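Local structure of 6-phosphofructokinase isozyme 2 (Escherichia coli, 3UMO) at residues A[124-129]-A[154-159]; A[147-152]-A[173-178]. The protein catalyses the ATP-dependent phosphorylation of fructose 6-phosphate to fructose 1,6-bisphosphate, the first committing step of glycolysis, working as a homodimer. All coordinates share one frame; numbering follows the deposited sequence.

Contact 1: residues A[124-129]-A[154-159]; sequences QVLEIE and SAAQKQ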
ATOM      1  N   GLN A 124      30.021  33.622  -5.756  1.00 29.56           N
ATOM      2  CA  GLN A 124      29.918  33.503  -4.302  1.00 33.14           C
ATOM      3  C   GLN A 124      30.950  32.519  -3.759  1.00 30.24           C
ATOM      4  O   GLN A 124      31.623  32.791  -2.765  1.00 33.08           O
ATOM      5  CB  GLN A 124      28.511  33.059  -3.883  1.00 34.14           C
ATOM      6  CG  GLN A 124      27.461  34.165  -3.937  1.00 43.52           C
ATOM      7  CD  GLN A 124      27.845  35.385  -3.112  1.00 48.47           C
ATOM      8  OE1 GLN A 124      27.850  36.509  -3.614  1.00 59.39           O
ATOM      9  NE2 GLN A 124      28.165  35.168  -1.840  1.00 49.86           N
ATOM     10  N   VAL A 125      31.067  31.375  -4.424  1.00 29.99           N
ATOM     11  CA  VAL A 125      31.999  30.333  -4.004  1.00 28.29           C
ATOM     12  C   VAL A 125      33.447  30.814  -4.034  1.00 28.62           C
ATOM     13  O   VAL A 125      34.221  30.518  -3.128  1.00 29.95           O
ATOM     14  CB  VAL A 125      31.852  29.066  -4.869  1.00 25.41           C
ATOM     15  CG1 VAL A 125      32.997  28.099  -4.611  1.00 28.87           C
ATOM     16  CG2 VAL A 125      30.519  28.397  -4.594  1.00 24.09           C
ATOM     17  N   LEU A 126      33.806  31.572  -5.062  1.00 26.65           N
ATOM     18  CA  LEU A 126      35.183  32.031  -5.202  1.00 32.00           C
ATOM     19  C   LEU A 126      35.533  33.203  -4.277  1.00 28.13           C
ATOM     20  O   LEU A 126      36.671  33.683  -4.270  1.00 32.44           O
ATOM     21  CB  LEU A 126      35.506  32.338  -6.669  1.00 32.54           C
ATOM     22  CG  LEU A 126      35.342  31.101  -7.561  1.00 37.51           C
ATOM     23  CD1 LEU A 126      35.722  31.394  -9.006  1.00 41.08           C
ATOM     24  CD2 LEU A 126      36.151  29.924  -7.011  1.00 31.09           C
ATOM     25  N   GLU A 127      34.559  33.652  -3.491  1.00 31.51           N
ATOM     26  CA  GLU A 127      34.824  34.632  -2.442  1.00 41.70           C
ATOM     27  C   GLU A 127      35.221  33.943  -1.141  1.00 36.23           C
ATOM     28  O   GLU A 127      35.644  34.594  -0.186  1.00 38.78           O
ATOM     29  CB  GLU A 127      33.611  35.537  -2.219  1.00 40.45           C
ATOM     30  CG  GLU A 127      33.341  36.487  -3.372  1.00 54.58           C
ATOM     31  CD  GLU A 127      32.082  37.304  -3.174  1.00 68.50           C
ATOM     32  OE1 GLU A 127      31.471  37.206  -2.088  1.00 72.90           O
ATOM     33  OE2 GLU A 127      31.701  38.043  -4.108  1.00 73.92           O
ATOM     34  N   ILE A 128      35.075  32.622  -1.108  1.00 30.95           N
ATOM     35  CA  ILE A 128      35.496  31.832   0.043  1.00 36.61           C
ATOM     36  C   ILE A 128      37.018  31.896   0.147  1.00 38.83           C
ATOM     37  O   ILE A 128      37.717  31.833  -0.870  1.00 32.90           O
ATOM     38  CB  ILE A 128      35.017  30.370  -0.087  1.00 30.74           C
ATOM     39  CG1 ILE A 128      33.490  30.308  -0.002  1.00 29.81           C
ATOM     40  CG2 ILE A 128      35.636  29.495   0.979  1.00 28.39           C
ATOM     41  CD1 ILE A 128      32.908  28.964  -0.409  1.00 27.23           C
ATOM     42  N   GLU A 129      37.529  32.051   1.366  1.00 33.34           N
ATOM     43  CA  GLU A 129      38.968  32.172   1.571  1.00 40.28           C
ATOM     44  C   GLU A 129      39.687  30.845   1.345  1.00 39.72           C
ATOM     45  O   GLU A 129      39.083  29.777   1.445  1.00 38.72           O
ATOM     46  CB  GLU A 129      39.270  32.701   2.977  1.00 41.15           C
ATOM     47  CG  GLU A 129      38.694  31.862   4.104  1.00 44.21           C
ATOM     48  CD  GLU A 129      37.305  32.312   4.524  1.00 52.09           C
ATOM     49  OE1 GLU A 129      36.394  32.376   3.670  1.00 41.37           O
ATOM     50  OE2 GLU A 129      37.132  32.616   5.720  1.00 67.37           O
ATOM     51  N   SER A 154      36.683  22.766  -9.980  1.00 30.21           N
ATOM     52  CA  SER A 154      38.059  23.007 -10.388  0.58 32.00           C
ATOM     53  C   SER A 154      38.477  24.423 -10.010  1.00 32.05           C
ATOM     54  O   SER A 154      39.589  24.641  -9.533  1.00 39.39           O
ATOM     55  CB  SER A 154      38.230  22.802 -11.895  0.58 31.04           C
ATOM     56  OG  SER A 154      39.587  22.964 -12.270  0.58 32.61           O
ATOM     57  N   ALA A 155      37.572  25.374 -10.220  1.00 32.93           N
ATOM     58  CA  ALA A 155      37.825  26.779  -9.906  1.00 37.71           C
ATOM     59  C   ALA A 155      38.070  26.968  -8.414  1.00 40.60           C
ATOM     60  O   ALA A 155      38.986  27.683  -8.008  1.00 48.38           O
ATOM     61  CB  ALA A 155      36.654  27.637 -10.357  1.00 41.76           C
ATOM     62  N   ALA A 156      37.240  26.319  -7.602  1.00 29.79           N
ATOM     63  CA  ALA A 156      37.345  26.433  -6.153  1.00 30.47           C
ATOM     64  C   ALA A 156      38.658  25.853  -5.635  1.00 33.31           C
ATOM     65  O   ALA A 156      39.335  26.465  -4.804  1.00 37.49           O
ATOM     66  CB  ALA A 156      36.148  25.766  -5.474  1.00 31.00           C
ATOM     67  N   GLN A 157      39.024  24.675  -6.135  1.00 30.35           N
ATOM     68  CA  GLN A 157      40.240  23.998  -5.682  1.00 35.53           C
ATOM     69  C   GLN A 157      41.533  24.740  -6.035  1.00 37.46           C
ATOM     70  O   GLN A 157      42.487  24.730  -5.255  1.00 41.24           O
ATOM     71  CB  GLN A 157      40.278  22.551  -6.187  1.00 36.78           C
ATOM     72  CG  GLN A 157      39.205  21.675  -5.548  1.00 33.57           C
ATOM     73  CD  GLN A 157      39.380  20.195  -5.839  1.00 40.33           C
ATOM     74  OE1 GLN A 157      39.104  19.353  -4.985  1.00 46.26           O
ATOM     75  NE2 GLN A 157      39.823  19.872  -7.047  1.00 43.06           N
ATOM     76  N   LYS A 158      41.562  25.386  -7.197  1.00 35.81           N
ATOM     77  CA  LYS A 158      42.753  26.121  -7.637  1.00 43.01           C
ATOM     78  C   LYS A 158      43.216  27.177  -6.636  1.00 52.97           C
ATOM     79  O   LYS A 158      44.394  27.537  -6.599  1.00 58.45           O
ATOM     80  CB  LYS A 158      42.510  26.783  -8.990  1.00 47.22           C
ATOM     81  CG  LYS A 158      42.462  25.816 -10.150  1.00 55.99           C
ATOM     82  CD  LYS A 158      42.210  26.551 -11.445  1.00 64.42           C
ATOM     83  CE  LYS A 158      41.836  25.593 -12.562  1.00 68.48           C
ATOM     84  NZ  LYS A 158      41.153  26.302 -13.681  1.00 63.89           N
ATOM     85  N   GLN A 159      42.289  27.666  -5.822  1.00 44.52           N
ATOM     86  CA  GLN A 159      42.613  28.721  -4.871  1.00 52.33           C
ATOM     87  C   GLN A 159      42.469  28.271  -3.425  1.00 44.31           C
ATOM     88  O   GLN A 159      42.173  29.076  -2.539  1.00 48.28           O
ATOM     89  CB  GLN A 159      41.736  29.937  -5.118  1.00 47.78           C
ATOM     90  CG  GLN A 159      40.271  29.625  -5.070  1.00 41.17           C
ATOM     91  CD  GLN A 159      39.430  30.830  -5.374  1.00 43.80           C
ATOM     92  OE1 GLN A 159      39.280  31.211  -6.533  1.00 48.43           O
ATOM     93  NE2 GLN A 159      38.886  31.456  -4.333  1.00 44.07           N
TER
HETATM   94  O   HOH W   1      40.123  31.277  -1.971  1.00 46.29           O
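Leu126 and Gln159 cross at about a right angle, the leucine offering its CD2 methyl and the glutamine its terminal amide. Both ends of that amide meet the same residue. Gln159 OE1 lies 3.4 Å from Leu126 CD2, while Gln159 NE2 donates a hydrogen bond of 3.1 Å to the backbone Leu126 O. The N-H...O angle of 159° makes the bond nearly straight at the hydrogen, and its acceptor sits close to the plane of the amide; the donor, however, stands above the carbonyl plane of Leu126, 39° out of it. Gln159 CG occupies the crowded position between the backbone N and the carbonyl carbon (chi1 56°), and the chain runs extended beyond it, carrying the amide across to Leu126. A water accepts a second hydrogen bond from Gln159 NE2 at 2.7 Å and donates to both Ile128 O and Gln159 O, which ties the amide to the loop and fixes its rotation.

The contact joins the C-terminal ends of helices 115-125 and 146-158, neighbours on one face of the parallel sheet in the ribokinase-type alpha/beta fold. A type I beta turn spans Val125 to Ile128, and the chain continues towards strand 133-137. Beside the amide the packing is apolar: Leu126 CD1 and CD2 each stand 4.1 Å from Ala155 CB; deeper in, Val125 CG1 meets Ala156 CB at 4.0 Å. Beneath this layer Val125 and Ile128 rest on Leu134, and Ala156 on Cys163, on neighbouring strands of the parallel sheet.

Contact 2: residues A[147-152]-A[173-178]; sequences EKLTQL and SAALAI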
ATOM      1  N   GLU A 147      29.409  19.772 -17.105  1.00 42.43           N
ATOM      2  CA  GLU A 147      30.707  20.423 -17.262  1.00 46.93           C
ATOM      3  C   GLU A 147      30.846  21.676 -16.397  1.00 44.45           C
ATOM      4  O   GLU A 147      31.947  22.000 -15.949  1.00 42.46           O
ATOM      5  CB  GLU A 147      30.982  20.751 -18.736  1.00 60.60           C
ATOM      6  CG  GLU A 147      29.879  21.540 -19.429  1.00 70.00           C
ATOM      7  CD  GLU A 147      30.265  21.978 -20.833  1.00 81.43           C
ATOM      8  OE1 GLU A 147      31.476  22.133 -21.101  1.00 85.17           O
ATOM      9  OE2 GLU A 147      29.356  22.167 -21.671  1.00 84.15           O
ATOM     10  N   LYS A 148      29.735  22.369 -16.156  1.00 42.37           N
ATOM     11  CA  LYS A 148      29.749  23.578 -15.330  1.00 41.66           C
ATOM     12  C   LYS A 148      29.981  23.249 -13.854  1.00 36.19           C
ATOM     13  O   LYS A 148      30.583  24.034 -13.116  1.00 36.76           O
ATOM     14  CB  LYS A 148      28.448  24.374 -15.496  1.00 45.21           C
ATOM     15  CG  LYS A 148      28.180  24.864 -16.908  1.00 52.08           C
ATOM     16  CD  LYS A 148      29.258  25.823 -17.399  1.00 58.67           C
ATOM     17  CE  LYS A 148      29.229  27.157 -16.665  1.00 65.71           C
ATOM     18  NZ  LYS A 148      30.149  27.208 -15.492  1.00 70.18           N
ATOM     19  N   LEU A 149      29.492  22.093 -13.426  1.00 32.63           N
ATOM     20  CA  LEU A 149      29.736  21.635 -12.067  1.00 34.76           C
ATOM     21  C   LEU A 149      31.209  21.283 -11.906  1.00 30.94           C
ATOM     22  O   LEU A 149      31.826  21.597 -10.890  1.00 33.85           O
ATOM     23  CB  LEU A 149      28.866  20.423 -11.738  1.00 37.88           C
ATOM     24  CG  LEU A 149      29.062  19.821 -10.348  1.00 37.10           C
ATOM     25  CD1 LEU A 149      28.732  20.842  -9.264  1.00 30.56           C
ATOM     26  CD2 LEU A 149      28.206  18.570 -10.190  1.00 39.94           C
ATOM     27  N   THR A 150      31.767  20.635 -12.924  1.00 34.58           N
ATOM     28  CA  THR A 150      33.189  20.321 -12.945  1.00 32.12           C
ATOM     29  C   THR A 150      34.013  21.608 -12.888  1.00 30.20           C
ATOM     30  O   THR A 150      34.969  21.712 -12.118  1.00 36.54           O
ATOM     31  CB  THR A 150      33.560  19.509 -14.202  1.00 35.52           C
ATOM     32  OG1 THR A 150      32.917  18.229 -14.154  1.00 36.82           O
ATOM     33  CG2 THR A 150      35.061  19.307 -14.293  1.00 39.90           C
ATOM     34  N   GLN A 151      33.621  22.591 -13.693  1.00 34.35           N
ATOM     35  CA  GLN A 151      34.313  23.875 -13.740  1.00 37.16           C
ATOM     36  C   GLN A 151      34.283  24.597 -12.401  1.00 33.56           C
ATOM     37  O   GLN A 151      35.265  25.227 -12.012  1.00 36.52           O
ATOM     38  CB  GLN A 151      33.715  24.773 -14.826  1.00 48.26           C
ATOM     39  CG  GLN A 151      34.074  24.346 -16.242  1.00 63.64           C
ATOM     40  CD  GLN A 151      33.197  25.002 -17.291  1.00 74.63           C
ATOM     41  OE1 GLN A 151      32.573  26.036 -17.042  1.00 75.50           O
ATOM     42  NE2 GLN A 151      33.137  24.396 -18.474  1.00 77.00           N
ATOM     43  N   LEU A 152      33.159  24.504 -11.697  1.00 31.69           N
ATOM     44  CA  LEU A 152      33.023  25.209 -10.425  1.00 36.99           C
ATOM     45  C   LEU A 152      33.985  24.622  -9.402  1.00 35.20           C
ATOM     46  O   LEU A 152      34.695  25.348  -8.705  1.00 30.65           O
ATOM     47  CB  LEU A 152      31.582  25.143  -9.909  1.00 38.13           C
ATOM     48  CG  LEU A 152      31.285  25.893  -8.607  1.00 40.82           C
ATOM     49  CD1 LEU A 152      29.919  26.557  -8.671  1.00 46.25           C
ATOM     50  CD2 LEU A 152      31.352  24.957  -7.411  1.00 37.03           C
ATOM     51  N   SER A 173      29.831  11.795 -10.598  1.00 28.66           N
ATOM     52  CA  SER A 173      30.956  11.495 -11.475  1.00 33.63           C
ATOM     53  C   SER A 173      31.607  12.782 -11.982  1.00 27.66           C
ATOM     54  O   SER A 173      32.829  12.875 -12.077  1.00 35.05           O
ATOM     55  CB  SER A 173      30.508  10.633 -12.657  1.00 36.77           C
ATOM     56  OG  SER A 173      29.933   9.417 -12.211  1.00 43.77           O
ATOM     57  N   ALA A 174      30.780  13.771 -12.301  1.00 36.32           N
ATOM     58  CA  ALA A 174      31.275  15.036 -12.837  1.00 41.99           C
ATOM     59  C   ALA A 174      32.030  15.812 -11.766  1.00 41.39           C
ATOM     60  O   ALA A 174      32.998  16.510 -12.053  1.00 43.47           O
ATOM     61  CB  ALA A 174      30.124  15.870 -13.384  1.00 37.84           C
ATOM     62  N   ALA A 175      31.574  15.677 -10.526  1.00 39.08           N
ATOM     63  CA  ALA A 175      32.180  16.386  -9.406  1.00 41.94           C
ATOM     64  C   ALA A 175      33.546  15.803  -9.070  1.00 36.23           C
ATOM     65  O   ALA A 175      34.400  16.485  -8.508  1.00 49.55           O
ATOM     66  CB  ALA A 175      31.260  16.333  -8.188  1.00 39.65           C
ATOM     67  N   LEU A 176      33.740  14.534  -9.415  1.00 37.57           N
ATOM     68  CA  LEU A 176      34.982  13.822  -9.125  1.00 38.10           C
ATOM     69  C   LEU A 176      35.890  13.736 -10.347  1.00 45.44           C
ATOM     70  O   LEU A 176      36.956  13.116 -10.296  1.00 44.37           O
ATOM     71  CB  LEU A 176      34.676  12.407  -8.633  1.00 44.82           C
ATOM     72  CG  LEU A 176      34.384  12.194  -7.149  1.00 47.32           C
ATOM     73  CD1 LEU A 176      33.351  11.101  -6.982  1.00 46.36           C
ATOM     74  CD2 LEU A 176      35.664  11.824  -6.410  1.00 47.09           C
ATOM     75  N   ALA A 177      35.463  14.343 -11.448  1.00 46.68           N
ATOM     76  CA  ALA A 177      36.221  14.266 -12.693  1.00 50.84           C
ATOM     77  C   ALA A 177      37.570  14.977 -12.579  1.00 46.80           C
ATOM     78  O   ALA A 177      38.553  14.576 -13.206  1.00 47.88           O
ATOM     79  CB  ALA A 177      35.408  14.831 -13.849  1.00 54.07           C
ATOM     80  N   ILE A 178      37.607  16.027 -11.766  1.00 33.05           N
ATOM     81  CA  ILE A 178      38.800  16.857 -11.629  1.00 39.11           C
ATOM     82  C   ILE A 178      39.821  16.224 -10.697  1.00 38.68           C
ATOM     83  O   ILE A 178      41.022  16.432 -10.855  1.00 36.80           O
ATOM     84  CB  ILE A 178      38.465  18.253 -11.067  1.00 48.93           C
ATOM     85  CG1 ILE A 178      37.066  18.691 -11.494  1.00 53.44           C
ATOM     86  CG2 ILE A 178      39.520  19.267 -11.488  1.00 51.27           C
ATOM     87  CD1 ILE A 178      35.986  18.436 -10.463  1.00 52.27           C
TER
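Helix 146-158 and the end of helix 169-175 come close at Thr150 and Ala175, whose CA atoms are 5.4 Å apart, and beyond Ala175 the second segment leaves its helix, yet Ala177 and Ile178 still reach Thr150. Thr150 carries most of the contact, using both branches of its side chain. Its OG1, anti to the carbonyl carbon (chi1 -65°), donates a 2.7 Å hydrogen bond to Ala174 O, reaching that oxygen from above the carbonyl plane, 38° out of it. Ala174 CB lies 3.7 Å from the same hydroxyl. The other branch, Thr150 CG2, presses against Ile178 CG1 at 3.5 Å, tighter than usual for two carbons, as the two side chains slide past each other in opposite directions. Ile178 CD1 also comes within 3.8 Å of Thr150 O. A valine in place of Thr150 would probably leave Ala174 O without this hydroxyl donor and so remove the polar tie between the helices. On the buried side, Leu149 CD2 meets Ala175 CB at 4.3 Å, and Ala175 and Ile178 also touch Ile153 further along helix 146-158. The small side chains of Ala174 and Ala175 are consistent with the close approach of the backbones here, in the layer of helices that links successive parallel strands, 133-137, 162-166 and 183-184, of the ribokinase-type alpha/beta fold.

How the contacts relate
Helix 146-158 serves both contacts: its first half meets 173-178 in contact 2 and its C-terminal end meets 124-129 in contact 1, so it lies between helices 115-125 and 169-175. The contact centres are about 14 Å apart, and Ser154, modelled in two conformers, packs on Ile178 in one of them. In contact 2 the Leu149 side chain is about 9 Å from that of the substrate-binding Ser139, and the Ala175 side chain about 11 Å from that of Pro186, part of an ATP site shared between dimeric partners, and about 14 Å from a magnesium ion. In contact 1, the Val125 side chain is about 11 Å from that of the substrate-binding Gly41.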